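Long-range contacts in alkaline phosphatase (Antarctic bacterium, PDB 2W5V), which probably hydrolyses phosphate monoesters as a metal-dependent alkaline phosphatase, using two zinc ions and one magnesium ion: residues V127-S132 with M252-Q257; I38-D43 with D279-A284. The protein carries 1 engineered substitution. One frame throughout, in Å; residues are numbered along the deposited sequence.

How the interactions relate
Both contacts are buried in the body of the enzyme, and their centres lie about 10 Å apart. Interaction 1 joins two neighbouring strands within the large central sheet and follows them into the loops at their C-terminal ends. Interaction 2 packs a helix on the strand next in that sheet. Strands 249-255 and 36-42 connect the two: G255 N lies 2.9 Å from I41 O, a probable backbone hydrogen bond. The chemistry differs. Interaction 1 is mainly polar, with backbone and hydroxyl bonds, while the helix of interaction 2 meets its strand through aliphatic groups alone. The magnesium ion draws them together, because E254 and D43 both bind it.

Interaction 1: residues V127-S132 with M252-Q257; sequences VVATSS and MSEGSQ. With MG (magnesium ion), chain I.
The hydroxyl of S256 sits under the corner that segment 127-132 makes at T130 and S131. T130 N donates to S256 OG at 3.0 Å, and S131 N adds a weak bond to the same oxygen. S256 OG in turn donates to E254 OE1 at 2.6 Å. It meets that oxygen from above the carboxylate plane, 74° out of it. E254 CG is anti to the backbone N (chi1 -178°) and the chain runs on extended; E254 OE2 binds the magnesium ion at 2.1 Å. A magnesium-bound water donates to E254 OE1 at 2.8 Å. S256 is therefore a second-shell residue that helps fix the turn of the carboxylate. An alanine at S256 would probably leave the amides of T130 and S131 without this acceptor and let the E254 carboxylate turn more easily. Beyond S256, the amide of Q257 reaches T130 O with NE2 at 3.1 Å. The acceptor lies nearly in the plane of this amide, but NE2 stands above the carbonyl plane of T130. Q257 NE2 also bonds to M220 O, and OE1 to Y269. Before the corner the strands run parallel. V128 N donates to M252 O at 2.9 Å, and V128 O receives E254 N. On the sheet face they share, V127 and M252 cross obliquely, with V127 CG1 3.9 Å from M252 CE. E254, near its strand's C-terminal end, binds magnesium with D43 and T137. Metal ligands at the C-terminal ends of sheet strands mark the active site of the alkaline phosphatase fold.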
loop_
_atom_site.group_PDB
_atom_site.type_symbol
_atom_site.label_atom_id
_atom_site.label_comp_id
_atom_site.label_asym_id
_atom_site.label_seq_id
_atom_site.Cartn_x
_atom_site.Cartn_y
_atom_site.Cartn_z
ATOM N N VAL B 127 -21.648 -11.734 -11.821
ATOM C CA VAL B 127 -20.870 -10.530 -12.056
ATOM C C VAL B 127 -21.725 -9.284 -11.818
ATOM O O VAL B 127 -22.809 -9.141 -12.395
ATOM C CB VAL B 127 -20.315 -10.520 -13.482
ATOM C CG1 VAL B 127 -19.723 -9.174 -13.812
ATOM C CG2 VAL B 127 -19.274 -11.621 -13.641
ATOM N N VAL B 128 -21.241 -8.395 -10.959
ATOM C CA VAL B 128 -21.942 -7.154 -10.638
ATOM C C VAL B 128 -21.020 -5.971 -10.918
ATOM O O VAL B 128 -19.808 -6.067 -10.684
ATOM C CB VAL B 128 -22.386 -7.138 -9.154
ATOM C CG1 VAL B 128 -22.925 -5.772 -8.765
ATOM C CG2 VAL B 128 -23.423 -8.223 -8.903
ATOM N N ALA B 129 -21.578 -4.868 -11.424
ATOM C CA ALA B 129 -20.777 -3.689 -11.760
ATOM C C ALA B 129 -21.607 -2.407 -11.730
ATOM O O ALA B 129 -22.807 -2.452 -11.968
ATOM C CB ALA B 129 -20.155 -3.861 -13.130
ATOM N N THR B 130 -20.966 -1.265 -11.466
ATOM C CA THR B 130 -21.670 0.021 -11.501
ATOM C C THR B 130 -21.489 0.726 -12.842
ATOM O O THR B 130 -22.115 1.750 -13.108
ATOM C CB THR B 130 -21.265 0.968 -10.350
ATOM O OG1 THR B 130 -19.858 1.228 -10.413
ATOM C CG2 THR B 130 -21.602 0.349 -9.005
ATOM N N SER B 131 -20.626 0.172 -13.683
ATOM C CA SER B 131 -20.524 0.619 -15.066
ATOM C C SER B 131 -21.526 -0.170 -15.900
ATOM O O SER B 131 -22.355 -0.911 -15.367
ATOM C CB SER B 131 -19.114 0.351 -15.606
ATOM O OG SER B 131 -18.785 -1.030 -15.484
ATOM N N SER B 132 -21.448 -0.019 -17.214
ATOM C CA SER B 132 -22.151 -0.942 -18.089
ATOM C C SER B 132 -21.630 -2.345 -17.803
ATOM O O SER B 132 -20.456 -2.528 -17.458
ATOM C CB SER B 132 -21.911 -0.577 -19.555
ATOM O OG SER B 132 -22.278 -1.645 -20.411
ATOM N N MET B 252 -17.787 -11.832 -8.878
ATOM C CA MET B 252 -16.945 -10.644 -8.993
ATOM C C MET B 252 -17.882 -9.440 -8.960
ATOM O O MET B 252 -18.787 -9.342 -9.785
ATOM C CB MET B 252 -16.148 -10.642 -10.304
ATOM C CG MET B 252 -15.076 -9.542 -10.381
ATOM S SD MET B 252 -15.703 -7.861 -10.668
ATOM C CE MET B 252 -16.322 -8.037 -12.352
ATOM N N SER B 253 -17.682 -8.556 -7.986
ATOM C CA SER B 253 -18.411 -7.288 -7.904
ATOM C C SER B 253 -17.437 -6.118 -8.034
ATOM O O SER B 253 -16.391 -6.094 -7.379
ATOM C CB SER B 253 -19.154 -7.164 -6.571
ATOM O OG SER B 253 -20.089 -8.214 -6.421
ATOM N N GLU B 254 -17.790 -5.137 -8.854
ATOM C CA GLU B 254 -16.870 -4.045 -9.127
ATOM C C GLU B 254 -17.420 -2.699 -8.689
ATOM O O GLU B 254 -18.542 -2.337 -9.044
ATOM C CB GLU B 254 -16.536 -3.979 -10.616
ATOM C CG GLU B 254 -15.533 -2.885 -10.928
ATOM C CD GLU B 254 -15.508 -2.489 -12.383
ATOM O OE1 GLU B 254 -16.484 -2.769 -13.106
ATOM O OE2 GLU B 254 -14.507 -1.878 -12.796
ATOM N N GLY B 255 -16.624 -1.965 -7.912
ATOM C CA GLY B 255 -16.862 -0.546 -7.706
ATOM C C GLY B 255 -16.252 0.174 -8.897
ATOM O O GLY B 255 -15.105 0.625 -8.853
ATOM N N SER B 256 -17.028 0.277 -9.970
ATOM C CA SER B 256 -16.511 0.657 -11.283
ATOM C C SER B 256 -16.098 2.124 -11.406
ATOM O O SER B 256 -15.192 2.460 -12.184
ATOM C CB SER B 256 -17.568 0.359 -12.355
ATOM O OG SER B 256 -18.079 -0.961 -12.233
ATOM N N GLN B 257 -16.768 3.001 -10.666
ATOM C CA GLN B 257 -16.668 4.430 -10.954
ATOM C C GLN B 257 -15.628 5.180 -10.135
ATOM O O GLN B 257 -15.448 6.390 -10.308
ATOM C CB GLN B 257 -18.038 5.108 -10.860
ATOM C CG GLN B 257 -19.058 4.499 -11.811
ATOM C CD GLN B 257 -20.322 5.317 -11.926
ATOM O OE1 GLN B 257 -20.307 6.536 -11.746
ATOM N NE2 GLN B 257 -21.430 4.651 -12.226
HETATM MG MG MG I . -13.693 -1.068 -14.554
HETATM O O HOH W 1 -18.588 2.762 -8.332
HETATM O O HOH W 2 -15.646 -1.730 -15.546
HETATM O O HOH W 3 -14.333 1.000 -14.184
HETATM O O HOH W 4 -13.073 -0.402 -16.672
#

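Interaction 2: residues I38-D43 with D279-A284. With MG (magnesium ion), chain I; ZN (zinc ion), chain H.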
loop_
_atom_site.group_PDB
_atom_site.type_symbol
_atom_site.label_atom_id
_atom_site.label_comp_id
_atom_site.label_asym_id
_atom_site.label_seq_id
_atom_site.Cartn_x
_atom_site.Cartn_y
_atom_site.Cartn_z
ATOM N N ILE B 38 -15.592 -14.647 -3.324
ATOM C CA ILE B 38 -16.097 -13.349 -3.743
ATOM C C ILE B 38 -14.900 -12.454 -4.036
ATOM O O ILE B 38 -14.062 -12.227 -3.168
ATOM C CB ILE B 38 -16.961 -12.705 -2.654
ATOM C CG1 ILE B 38 -18.159 -13.607 -2.316
ATOM C CG2 ILE B 38 -17.415 -11.322 -3.102
ATOM C CD1 ILE B 38 -18.874 -13.220 -1.031
ATOM N N LEU B 39 -14.802 -11.976 -5.271
ATOM C CA LEU B 39 -13.708 -11.103 -5.668
ATOM C C LEU B 39 -14.239 -9.690 -5.913
ATOM O O LEU B 39 -15.028 -9.467 -6.827
ATOM C CB LEU B 39 -13.046 -11.650 -6.931
ATOM C CG LEU B 39 -12.010 -10.726 -7.556
ATOM C CD1 LEU B 39 -10.871 -10.451 -6.571
ATOM C CD2 LEU B 39 -11.490 -11.338 -8.840
ATOM N N LEU B 40 -13.839 -8.742 -5.074
ATOM C CA LEU B 40 -14.323 -7.370 -5.209
ATOM C C LEU B 40 -13.201 -6.520 -5.768
ATOM O O LEU B 40 -12.079 -6.534 -5.260
ATOM C CB LEU B 40 -14.775 -6.814 -3.857
ATOM C CG LEU B 40 -15.802 -7.670 -3.116
ATOM C CD1 LEU B 40 -15.985 -7.199 -1.702
ATOM C CD2 LEU B 40 -17.113 -7.640 -3.851
ATOM N N ILE B 41 -13.506 -5.796 -6.830
ATOM C CA ILE B 41 -12.511 -5.012 -7.529
ATOM C C ILE B 41 -12.915 -3.548 -7.487
ATOM O O ILE B 41 -13.993 -3.173 -7.954
ATOM C CB ILE B 41 -12.396 -5.450 -9.000
ATOM C CG1 ILE B 41 -11.952 -6.912 -9.093
ATOM C CG2 ILE B 41 -11.441 -4.540 -9.761
ATOM C CD1 ILE B 41 -11.904 -7.442 -10.524
ATOM N N SER B 42 -12.046 -2.729 -6.915
ATOM C CA SER B 42 -12.233 -1.287 -6.924
ATOM C C SER B 42 -11.396 -0.744 -8.071
ATOM O O SER B 42 -10.164 -0.687 -7.983
ATOM C CB SER B 42 -11.752 -0.686 -5.603
ATOM O OG SER B 42 -10.498 -1.239 -5.225
ATOM N N ASP B 43 -12.056 -0.353 -9.152
ATOM C CA ASP B 43 -11.332 0.098 -10.329
ATOM C C ASP B 43 -10.651 1.440 -10.067
ATOM O O ASP B 43 -11.309 2.419 -9.727
ATOM C CB ASP B 43 -12.259 0.192 -11.546
ATOM C CG ASP B 43 -11.486 0.194 -12.848
ATOM O OD1 ASP B 43 -10.518 0.971 -12.943
ATOM O OD2 ASP B 43 -11.815 -0.595 -13.761
ATOM N N ASP B 279 -18.705 -0.173 1.613
ATOM C CA ASP B 279 -19.970 -0.760 2.061
ATOM C C ASP B 279 -20.152 -2.175 1.502
ATOM O O ASP B 279 -20.546 -3.095 2.227
ATOM C CB ASP B 279 -21.154 0.124 1.661
ATOM C CG ASP B 279 -21.342 1.313 2.604
ATOM O OD1 ASP B 279 -20.676 1.360 3.664
ATOM O OD2 ASP B 279 -22.159 2.205 2.283
ATOM N N ALA B 280 -19.874 -2.341 0.212
ATOM C CA ALA B 280 -19.957 -3.652 -0.427
ATOM C C ALA B 280 -19.001 -4.639 0.225
ATOM O O ALA B 280 -19.326 -5.812 0.392
ATOM C CB ALA B 280 -19.663 -3.542 -1.914
ATOM N N ILE B 281 -17.815 -4.167 0.591
ATOM C CA ILE B 281 -16.876 -5.016 1.317
ATOM C C ILE B 281 -17.513 -5.533 2.609
ATOM O O ILE B 281 -17.417 -6.715 2.923
ATOM C CB ILE B 281 -15.564 -4.275 1.660
ATOM C CG1 ILE B 281 -14.790 -3.922 0.386
ATOM C CG2 ILE B 281 -14.706 -5.128 2.589
ATOM C CD1 ILE B 281 -13.516 -3.114 0.665
ATOM N N GLY B 282 -18.165 -4.642 3.353
ATOM C CA GLY B 282 -18.839 -5.019 4.588
ATOM C C GLY B 282 -19.907 -6.078 4.356
ATOM O O GLY B 282 -20.092 -6.994 5.162
ATOM N N THR B 283 -20.618 -5.952 3.242
ATOM C CA THR B 283 -21.640 -6.927 2.883
ATOM C C THR B 283 -21.024 -8.306 2.647
ATOM O O THR B 283 -21.488 -9.312 3.183
ATOM C CB THR B 283 -22.386 -6.489 1.618
ATOM O OG1 THR B 283 -23.032 -5.236 1.863
ATOM C CG2 THR B 283 -23.417 -7.523 1.215
ATOM N N ALA B 284 -19.975 -8.353 1.836
ATOM C CA ALA B 284 -19.323 -9.622 1.535
ATOM C C ALA B 284 -18.778 -10.245 2.815
ATOM O O ALA B 284 -18.960 -11.438 3.057
ATOM C CB ALA B 284 -18.209 -9.417 0.545
HETATM MG MG MG I . -13.693 -1.068 -14.554
HETATM ZN ZN ZN H . -9.298 0.246 -14.362
HETATM O O HOH W 3 -14.333 1.000 -14.184
HETATM O O HOH W 2 -15.646 -1.730 -15.546
HETATM O O HOH W 4 -13.073 -0.402 -16.672
#
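L40 packs its CD1 methyl against A284 and I281, where helix 267-291 lies over strand 36-42 of the central sheet. This is the alpha/beta packing of the alkaline phosphatase fold. The helix segment runs nearly antiparallel to the strand segment, at 173°, with the axes 10.0 Å apart. L40 has the most surface buried here. Its CD1 is anti to CA (chi2 169°), and this methyl does the touching. L40 CD1 lies 3.8 Å from I281 CA, the closest contact here, 3.9 Å from A284 CB and 4.1 Å from I281 CG1. A284, second in buried surface, offers its CB, which both L40 and I38 reach. I38 is third. Two residues before L40, it faces the helix from the same side of the strand. Its CD1 and CG2 both approach A284 CB. Neighbours add to the packing: I239 of helix 230-242 touches I38, and V298 of the adjacent strand touches L40 and I281. The strand then leads to D43, which takes no part in the helix packing. Its carboxylate bridges two metals, with T137 and E254 completing the protein ligands of magnesium; D301, H302 and the phosphoserine at S84 share the zinc site. D43 OD2 is 2.1 Å from the magnesium ion and 2.7 Å from the zinc ion, while D43 OD1 is 2.0 Å from the zinc ion.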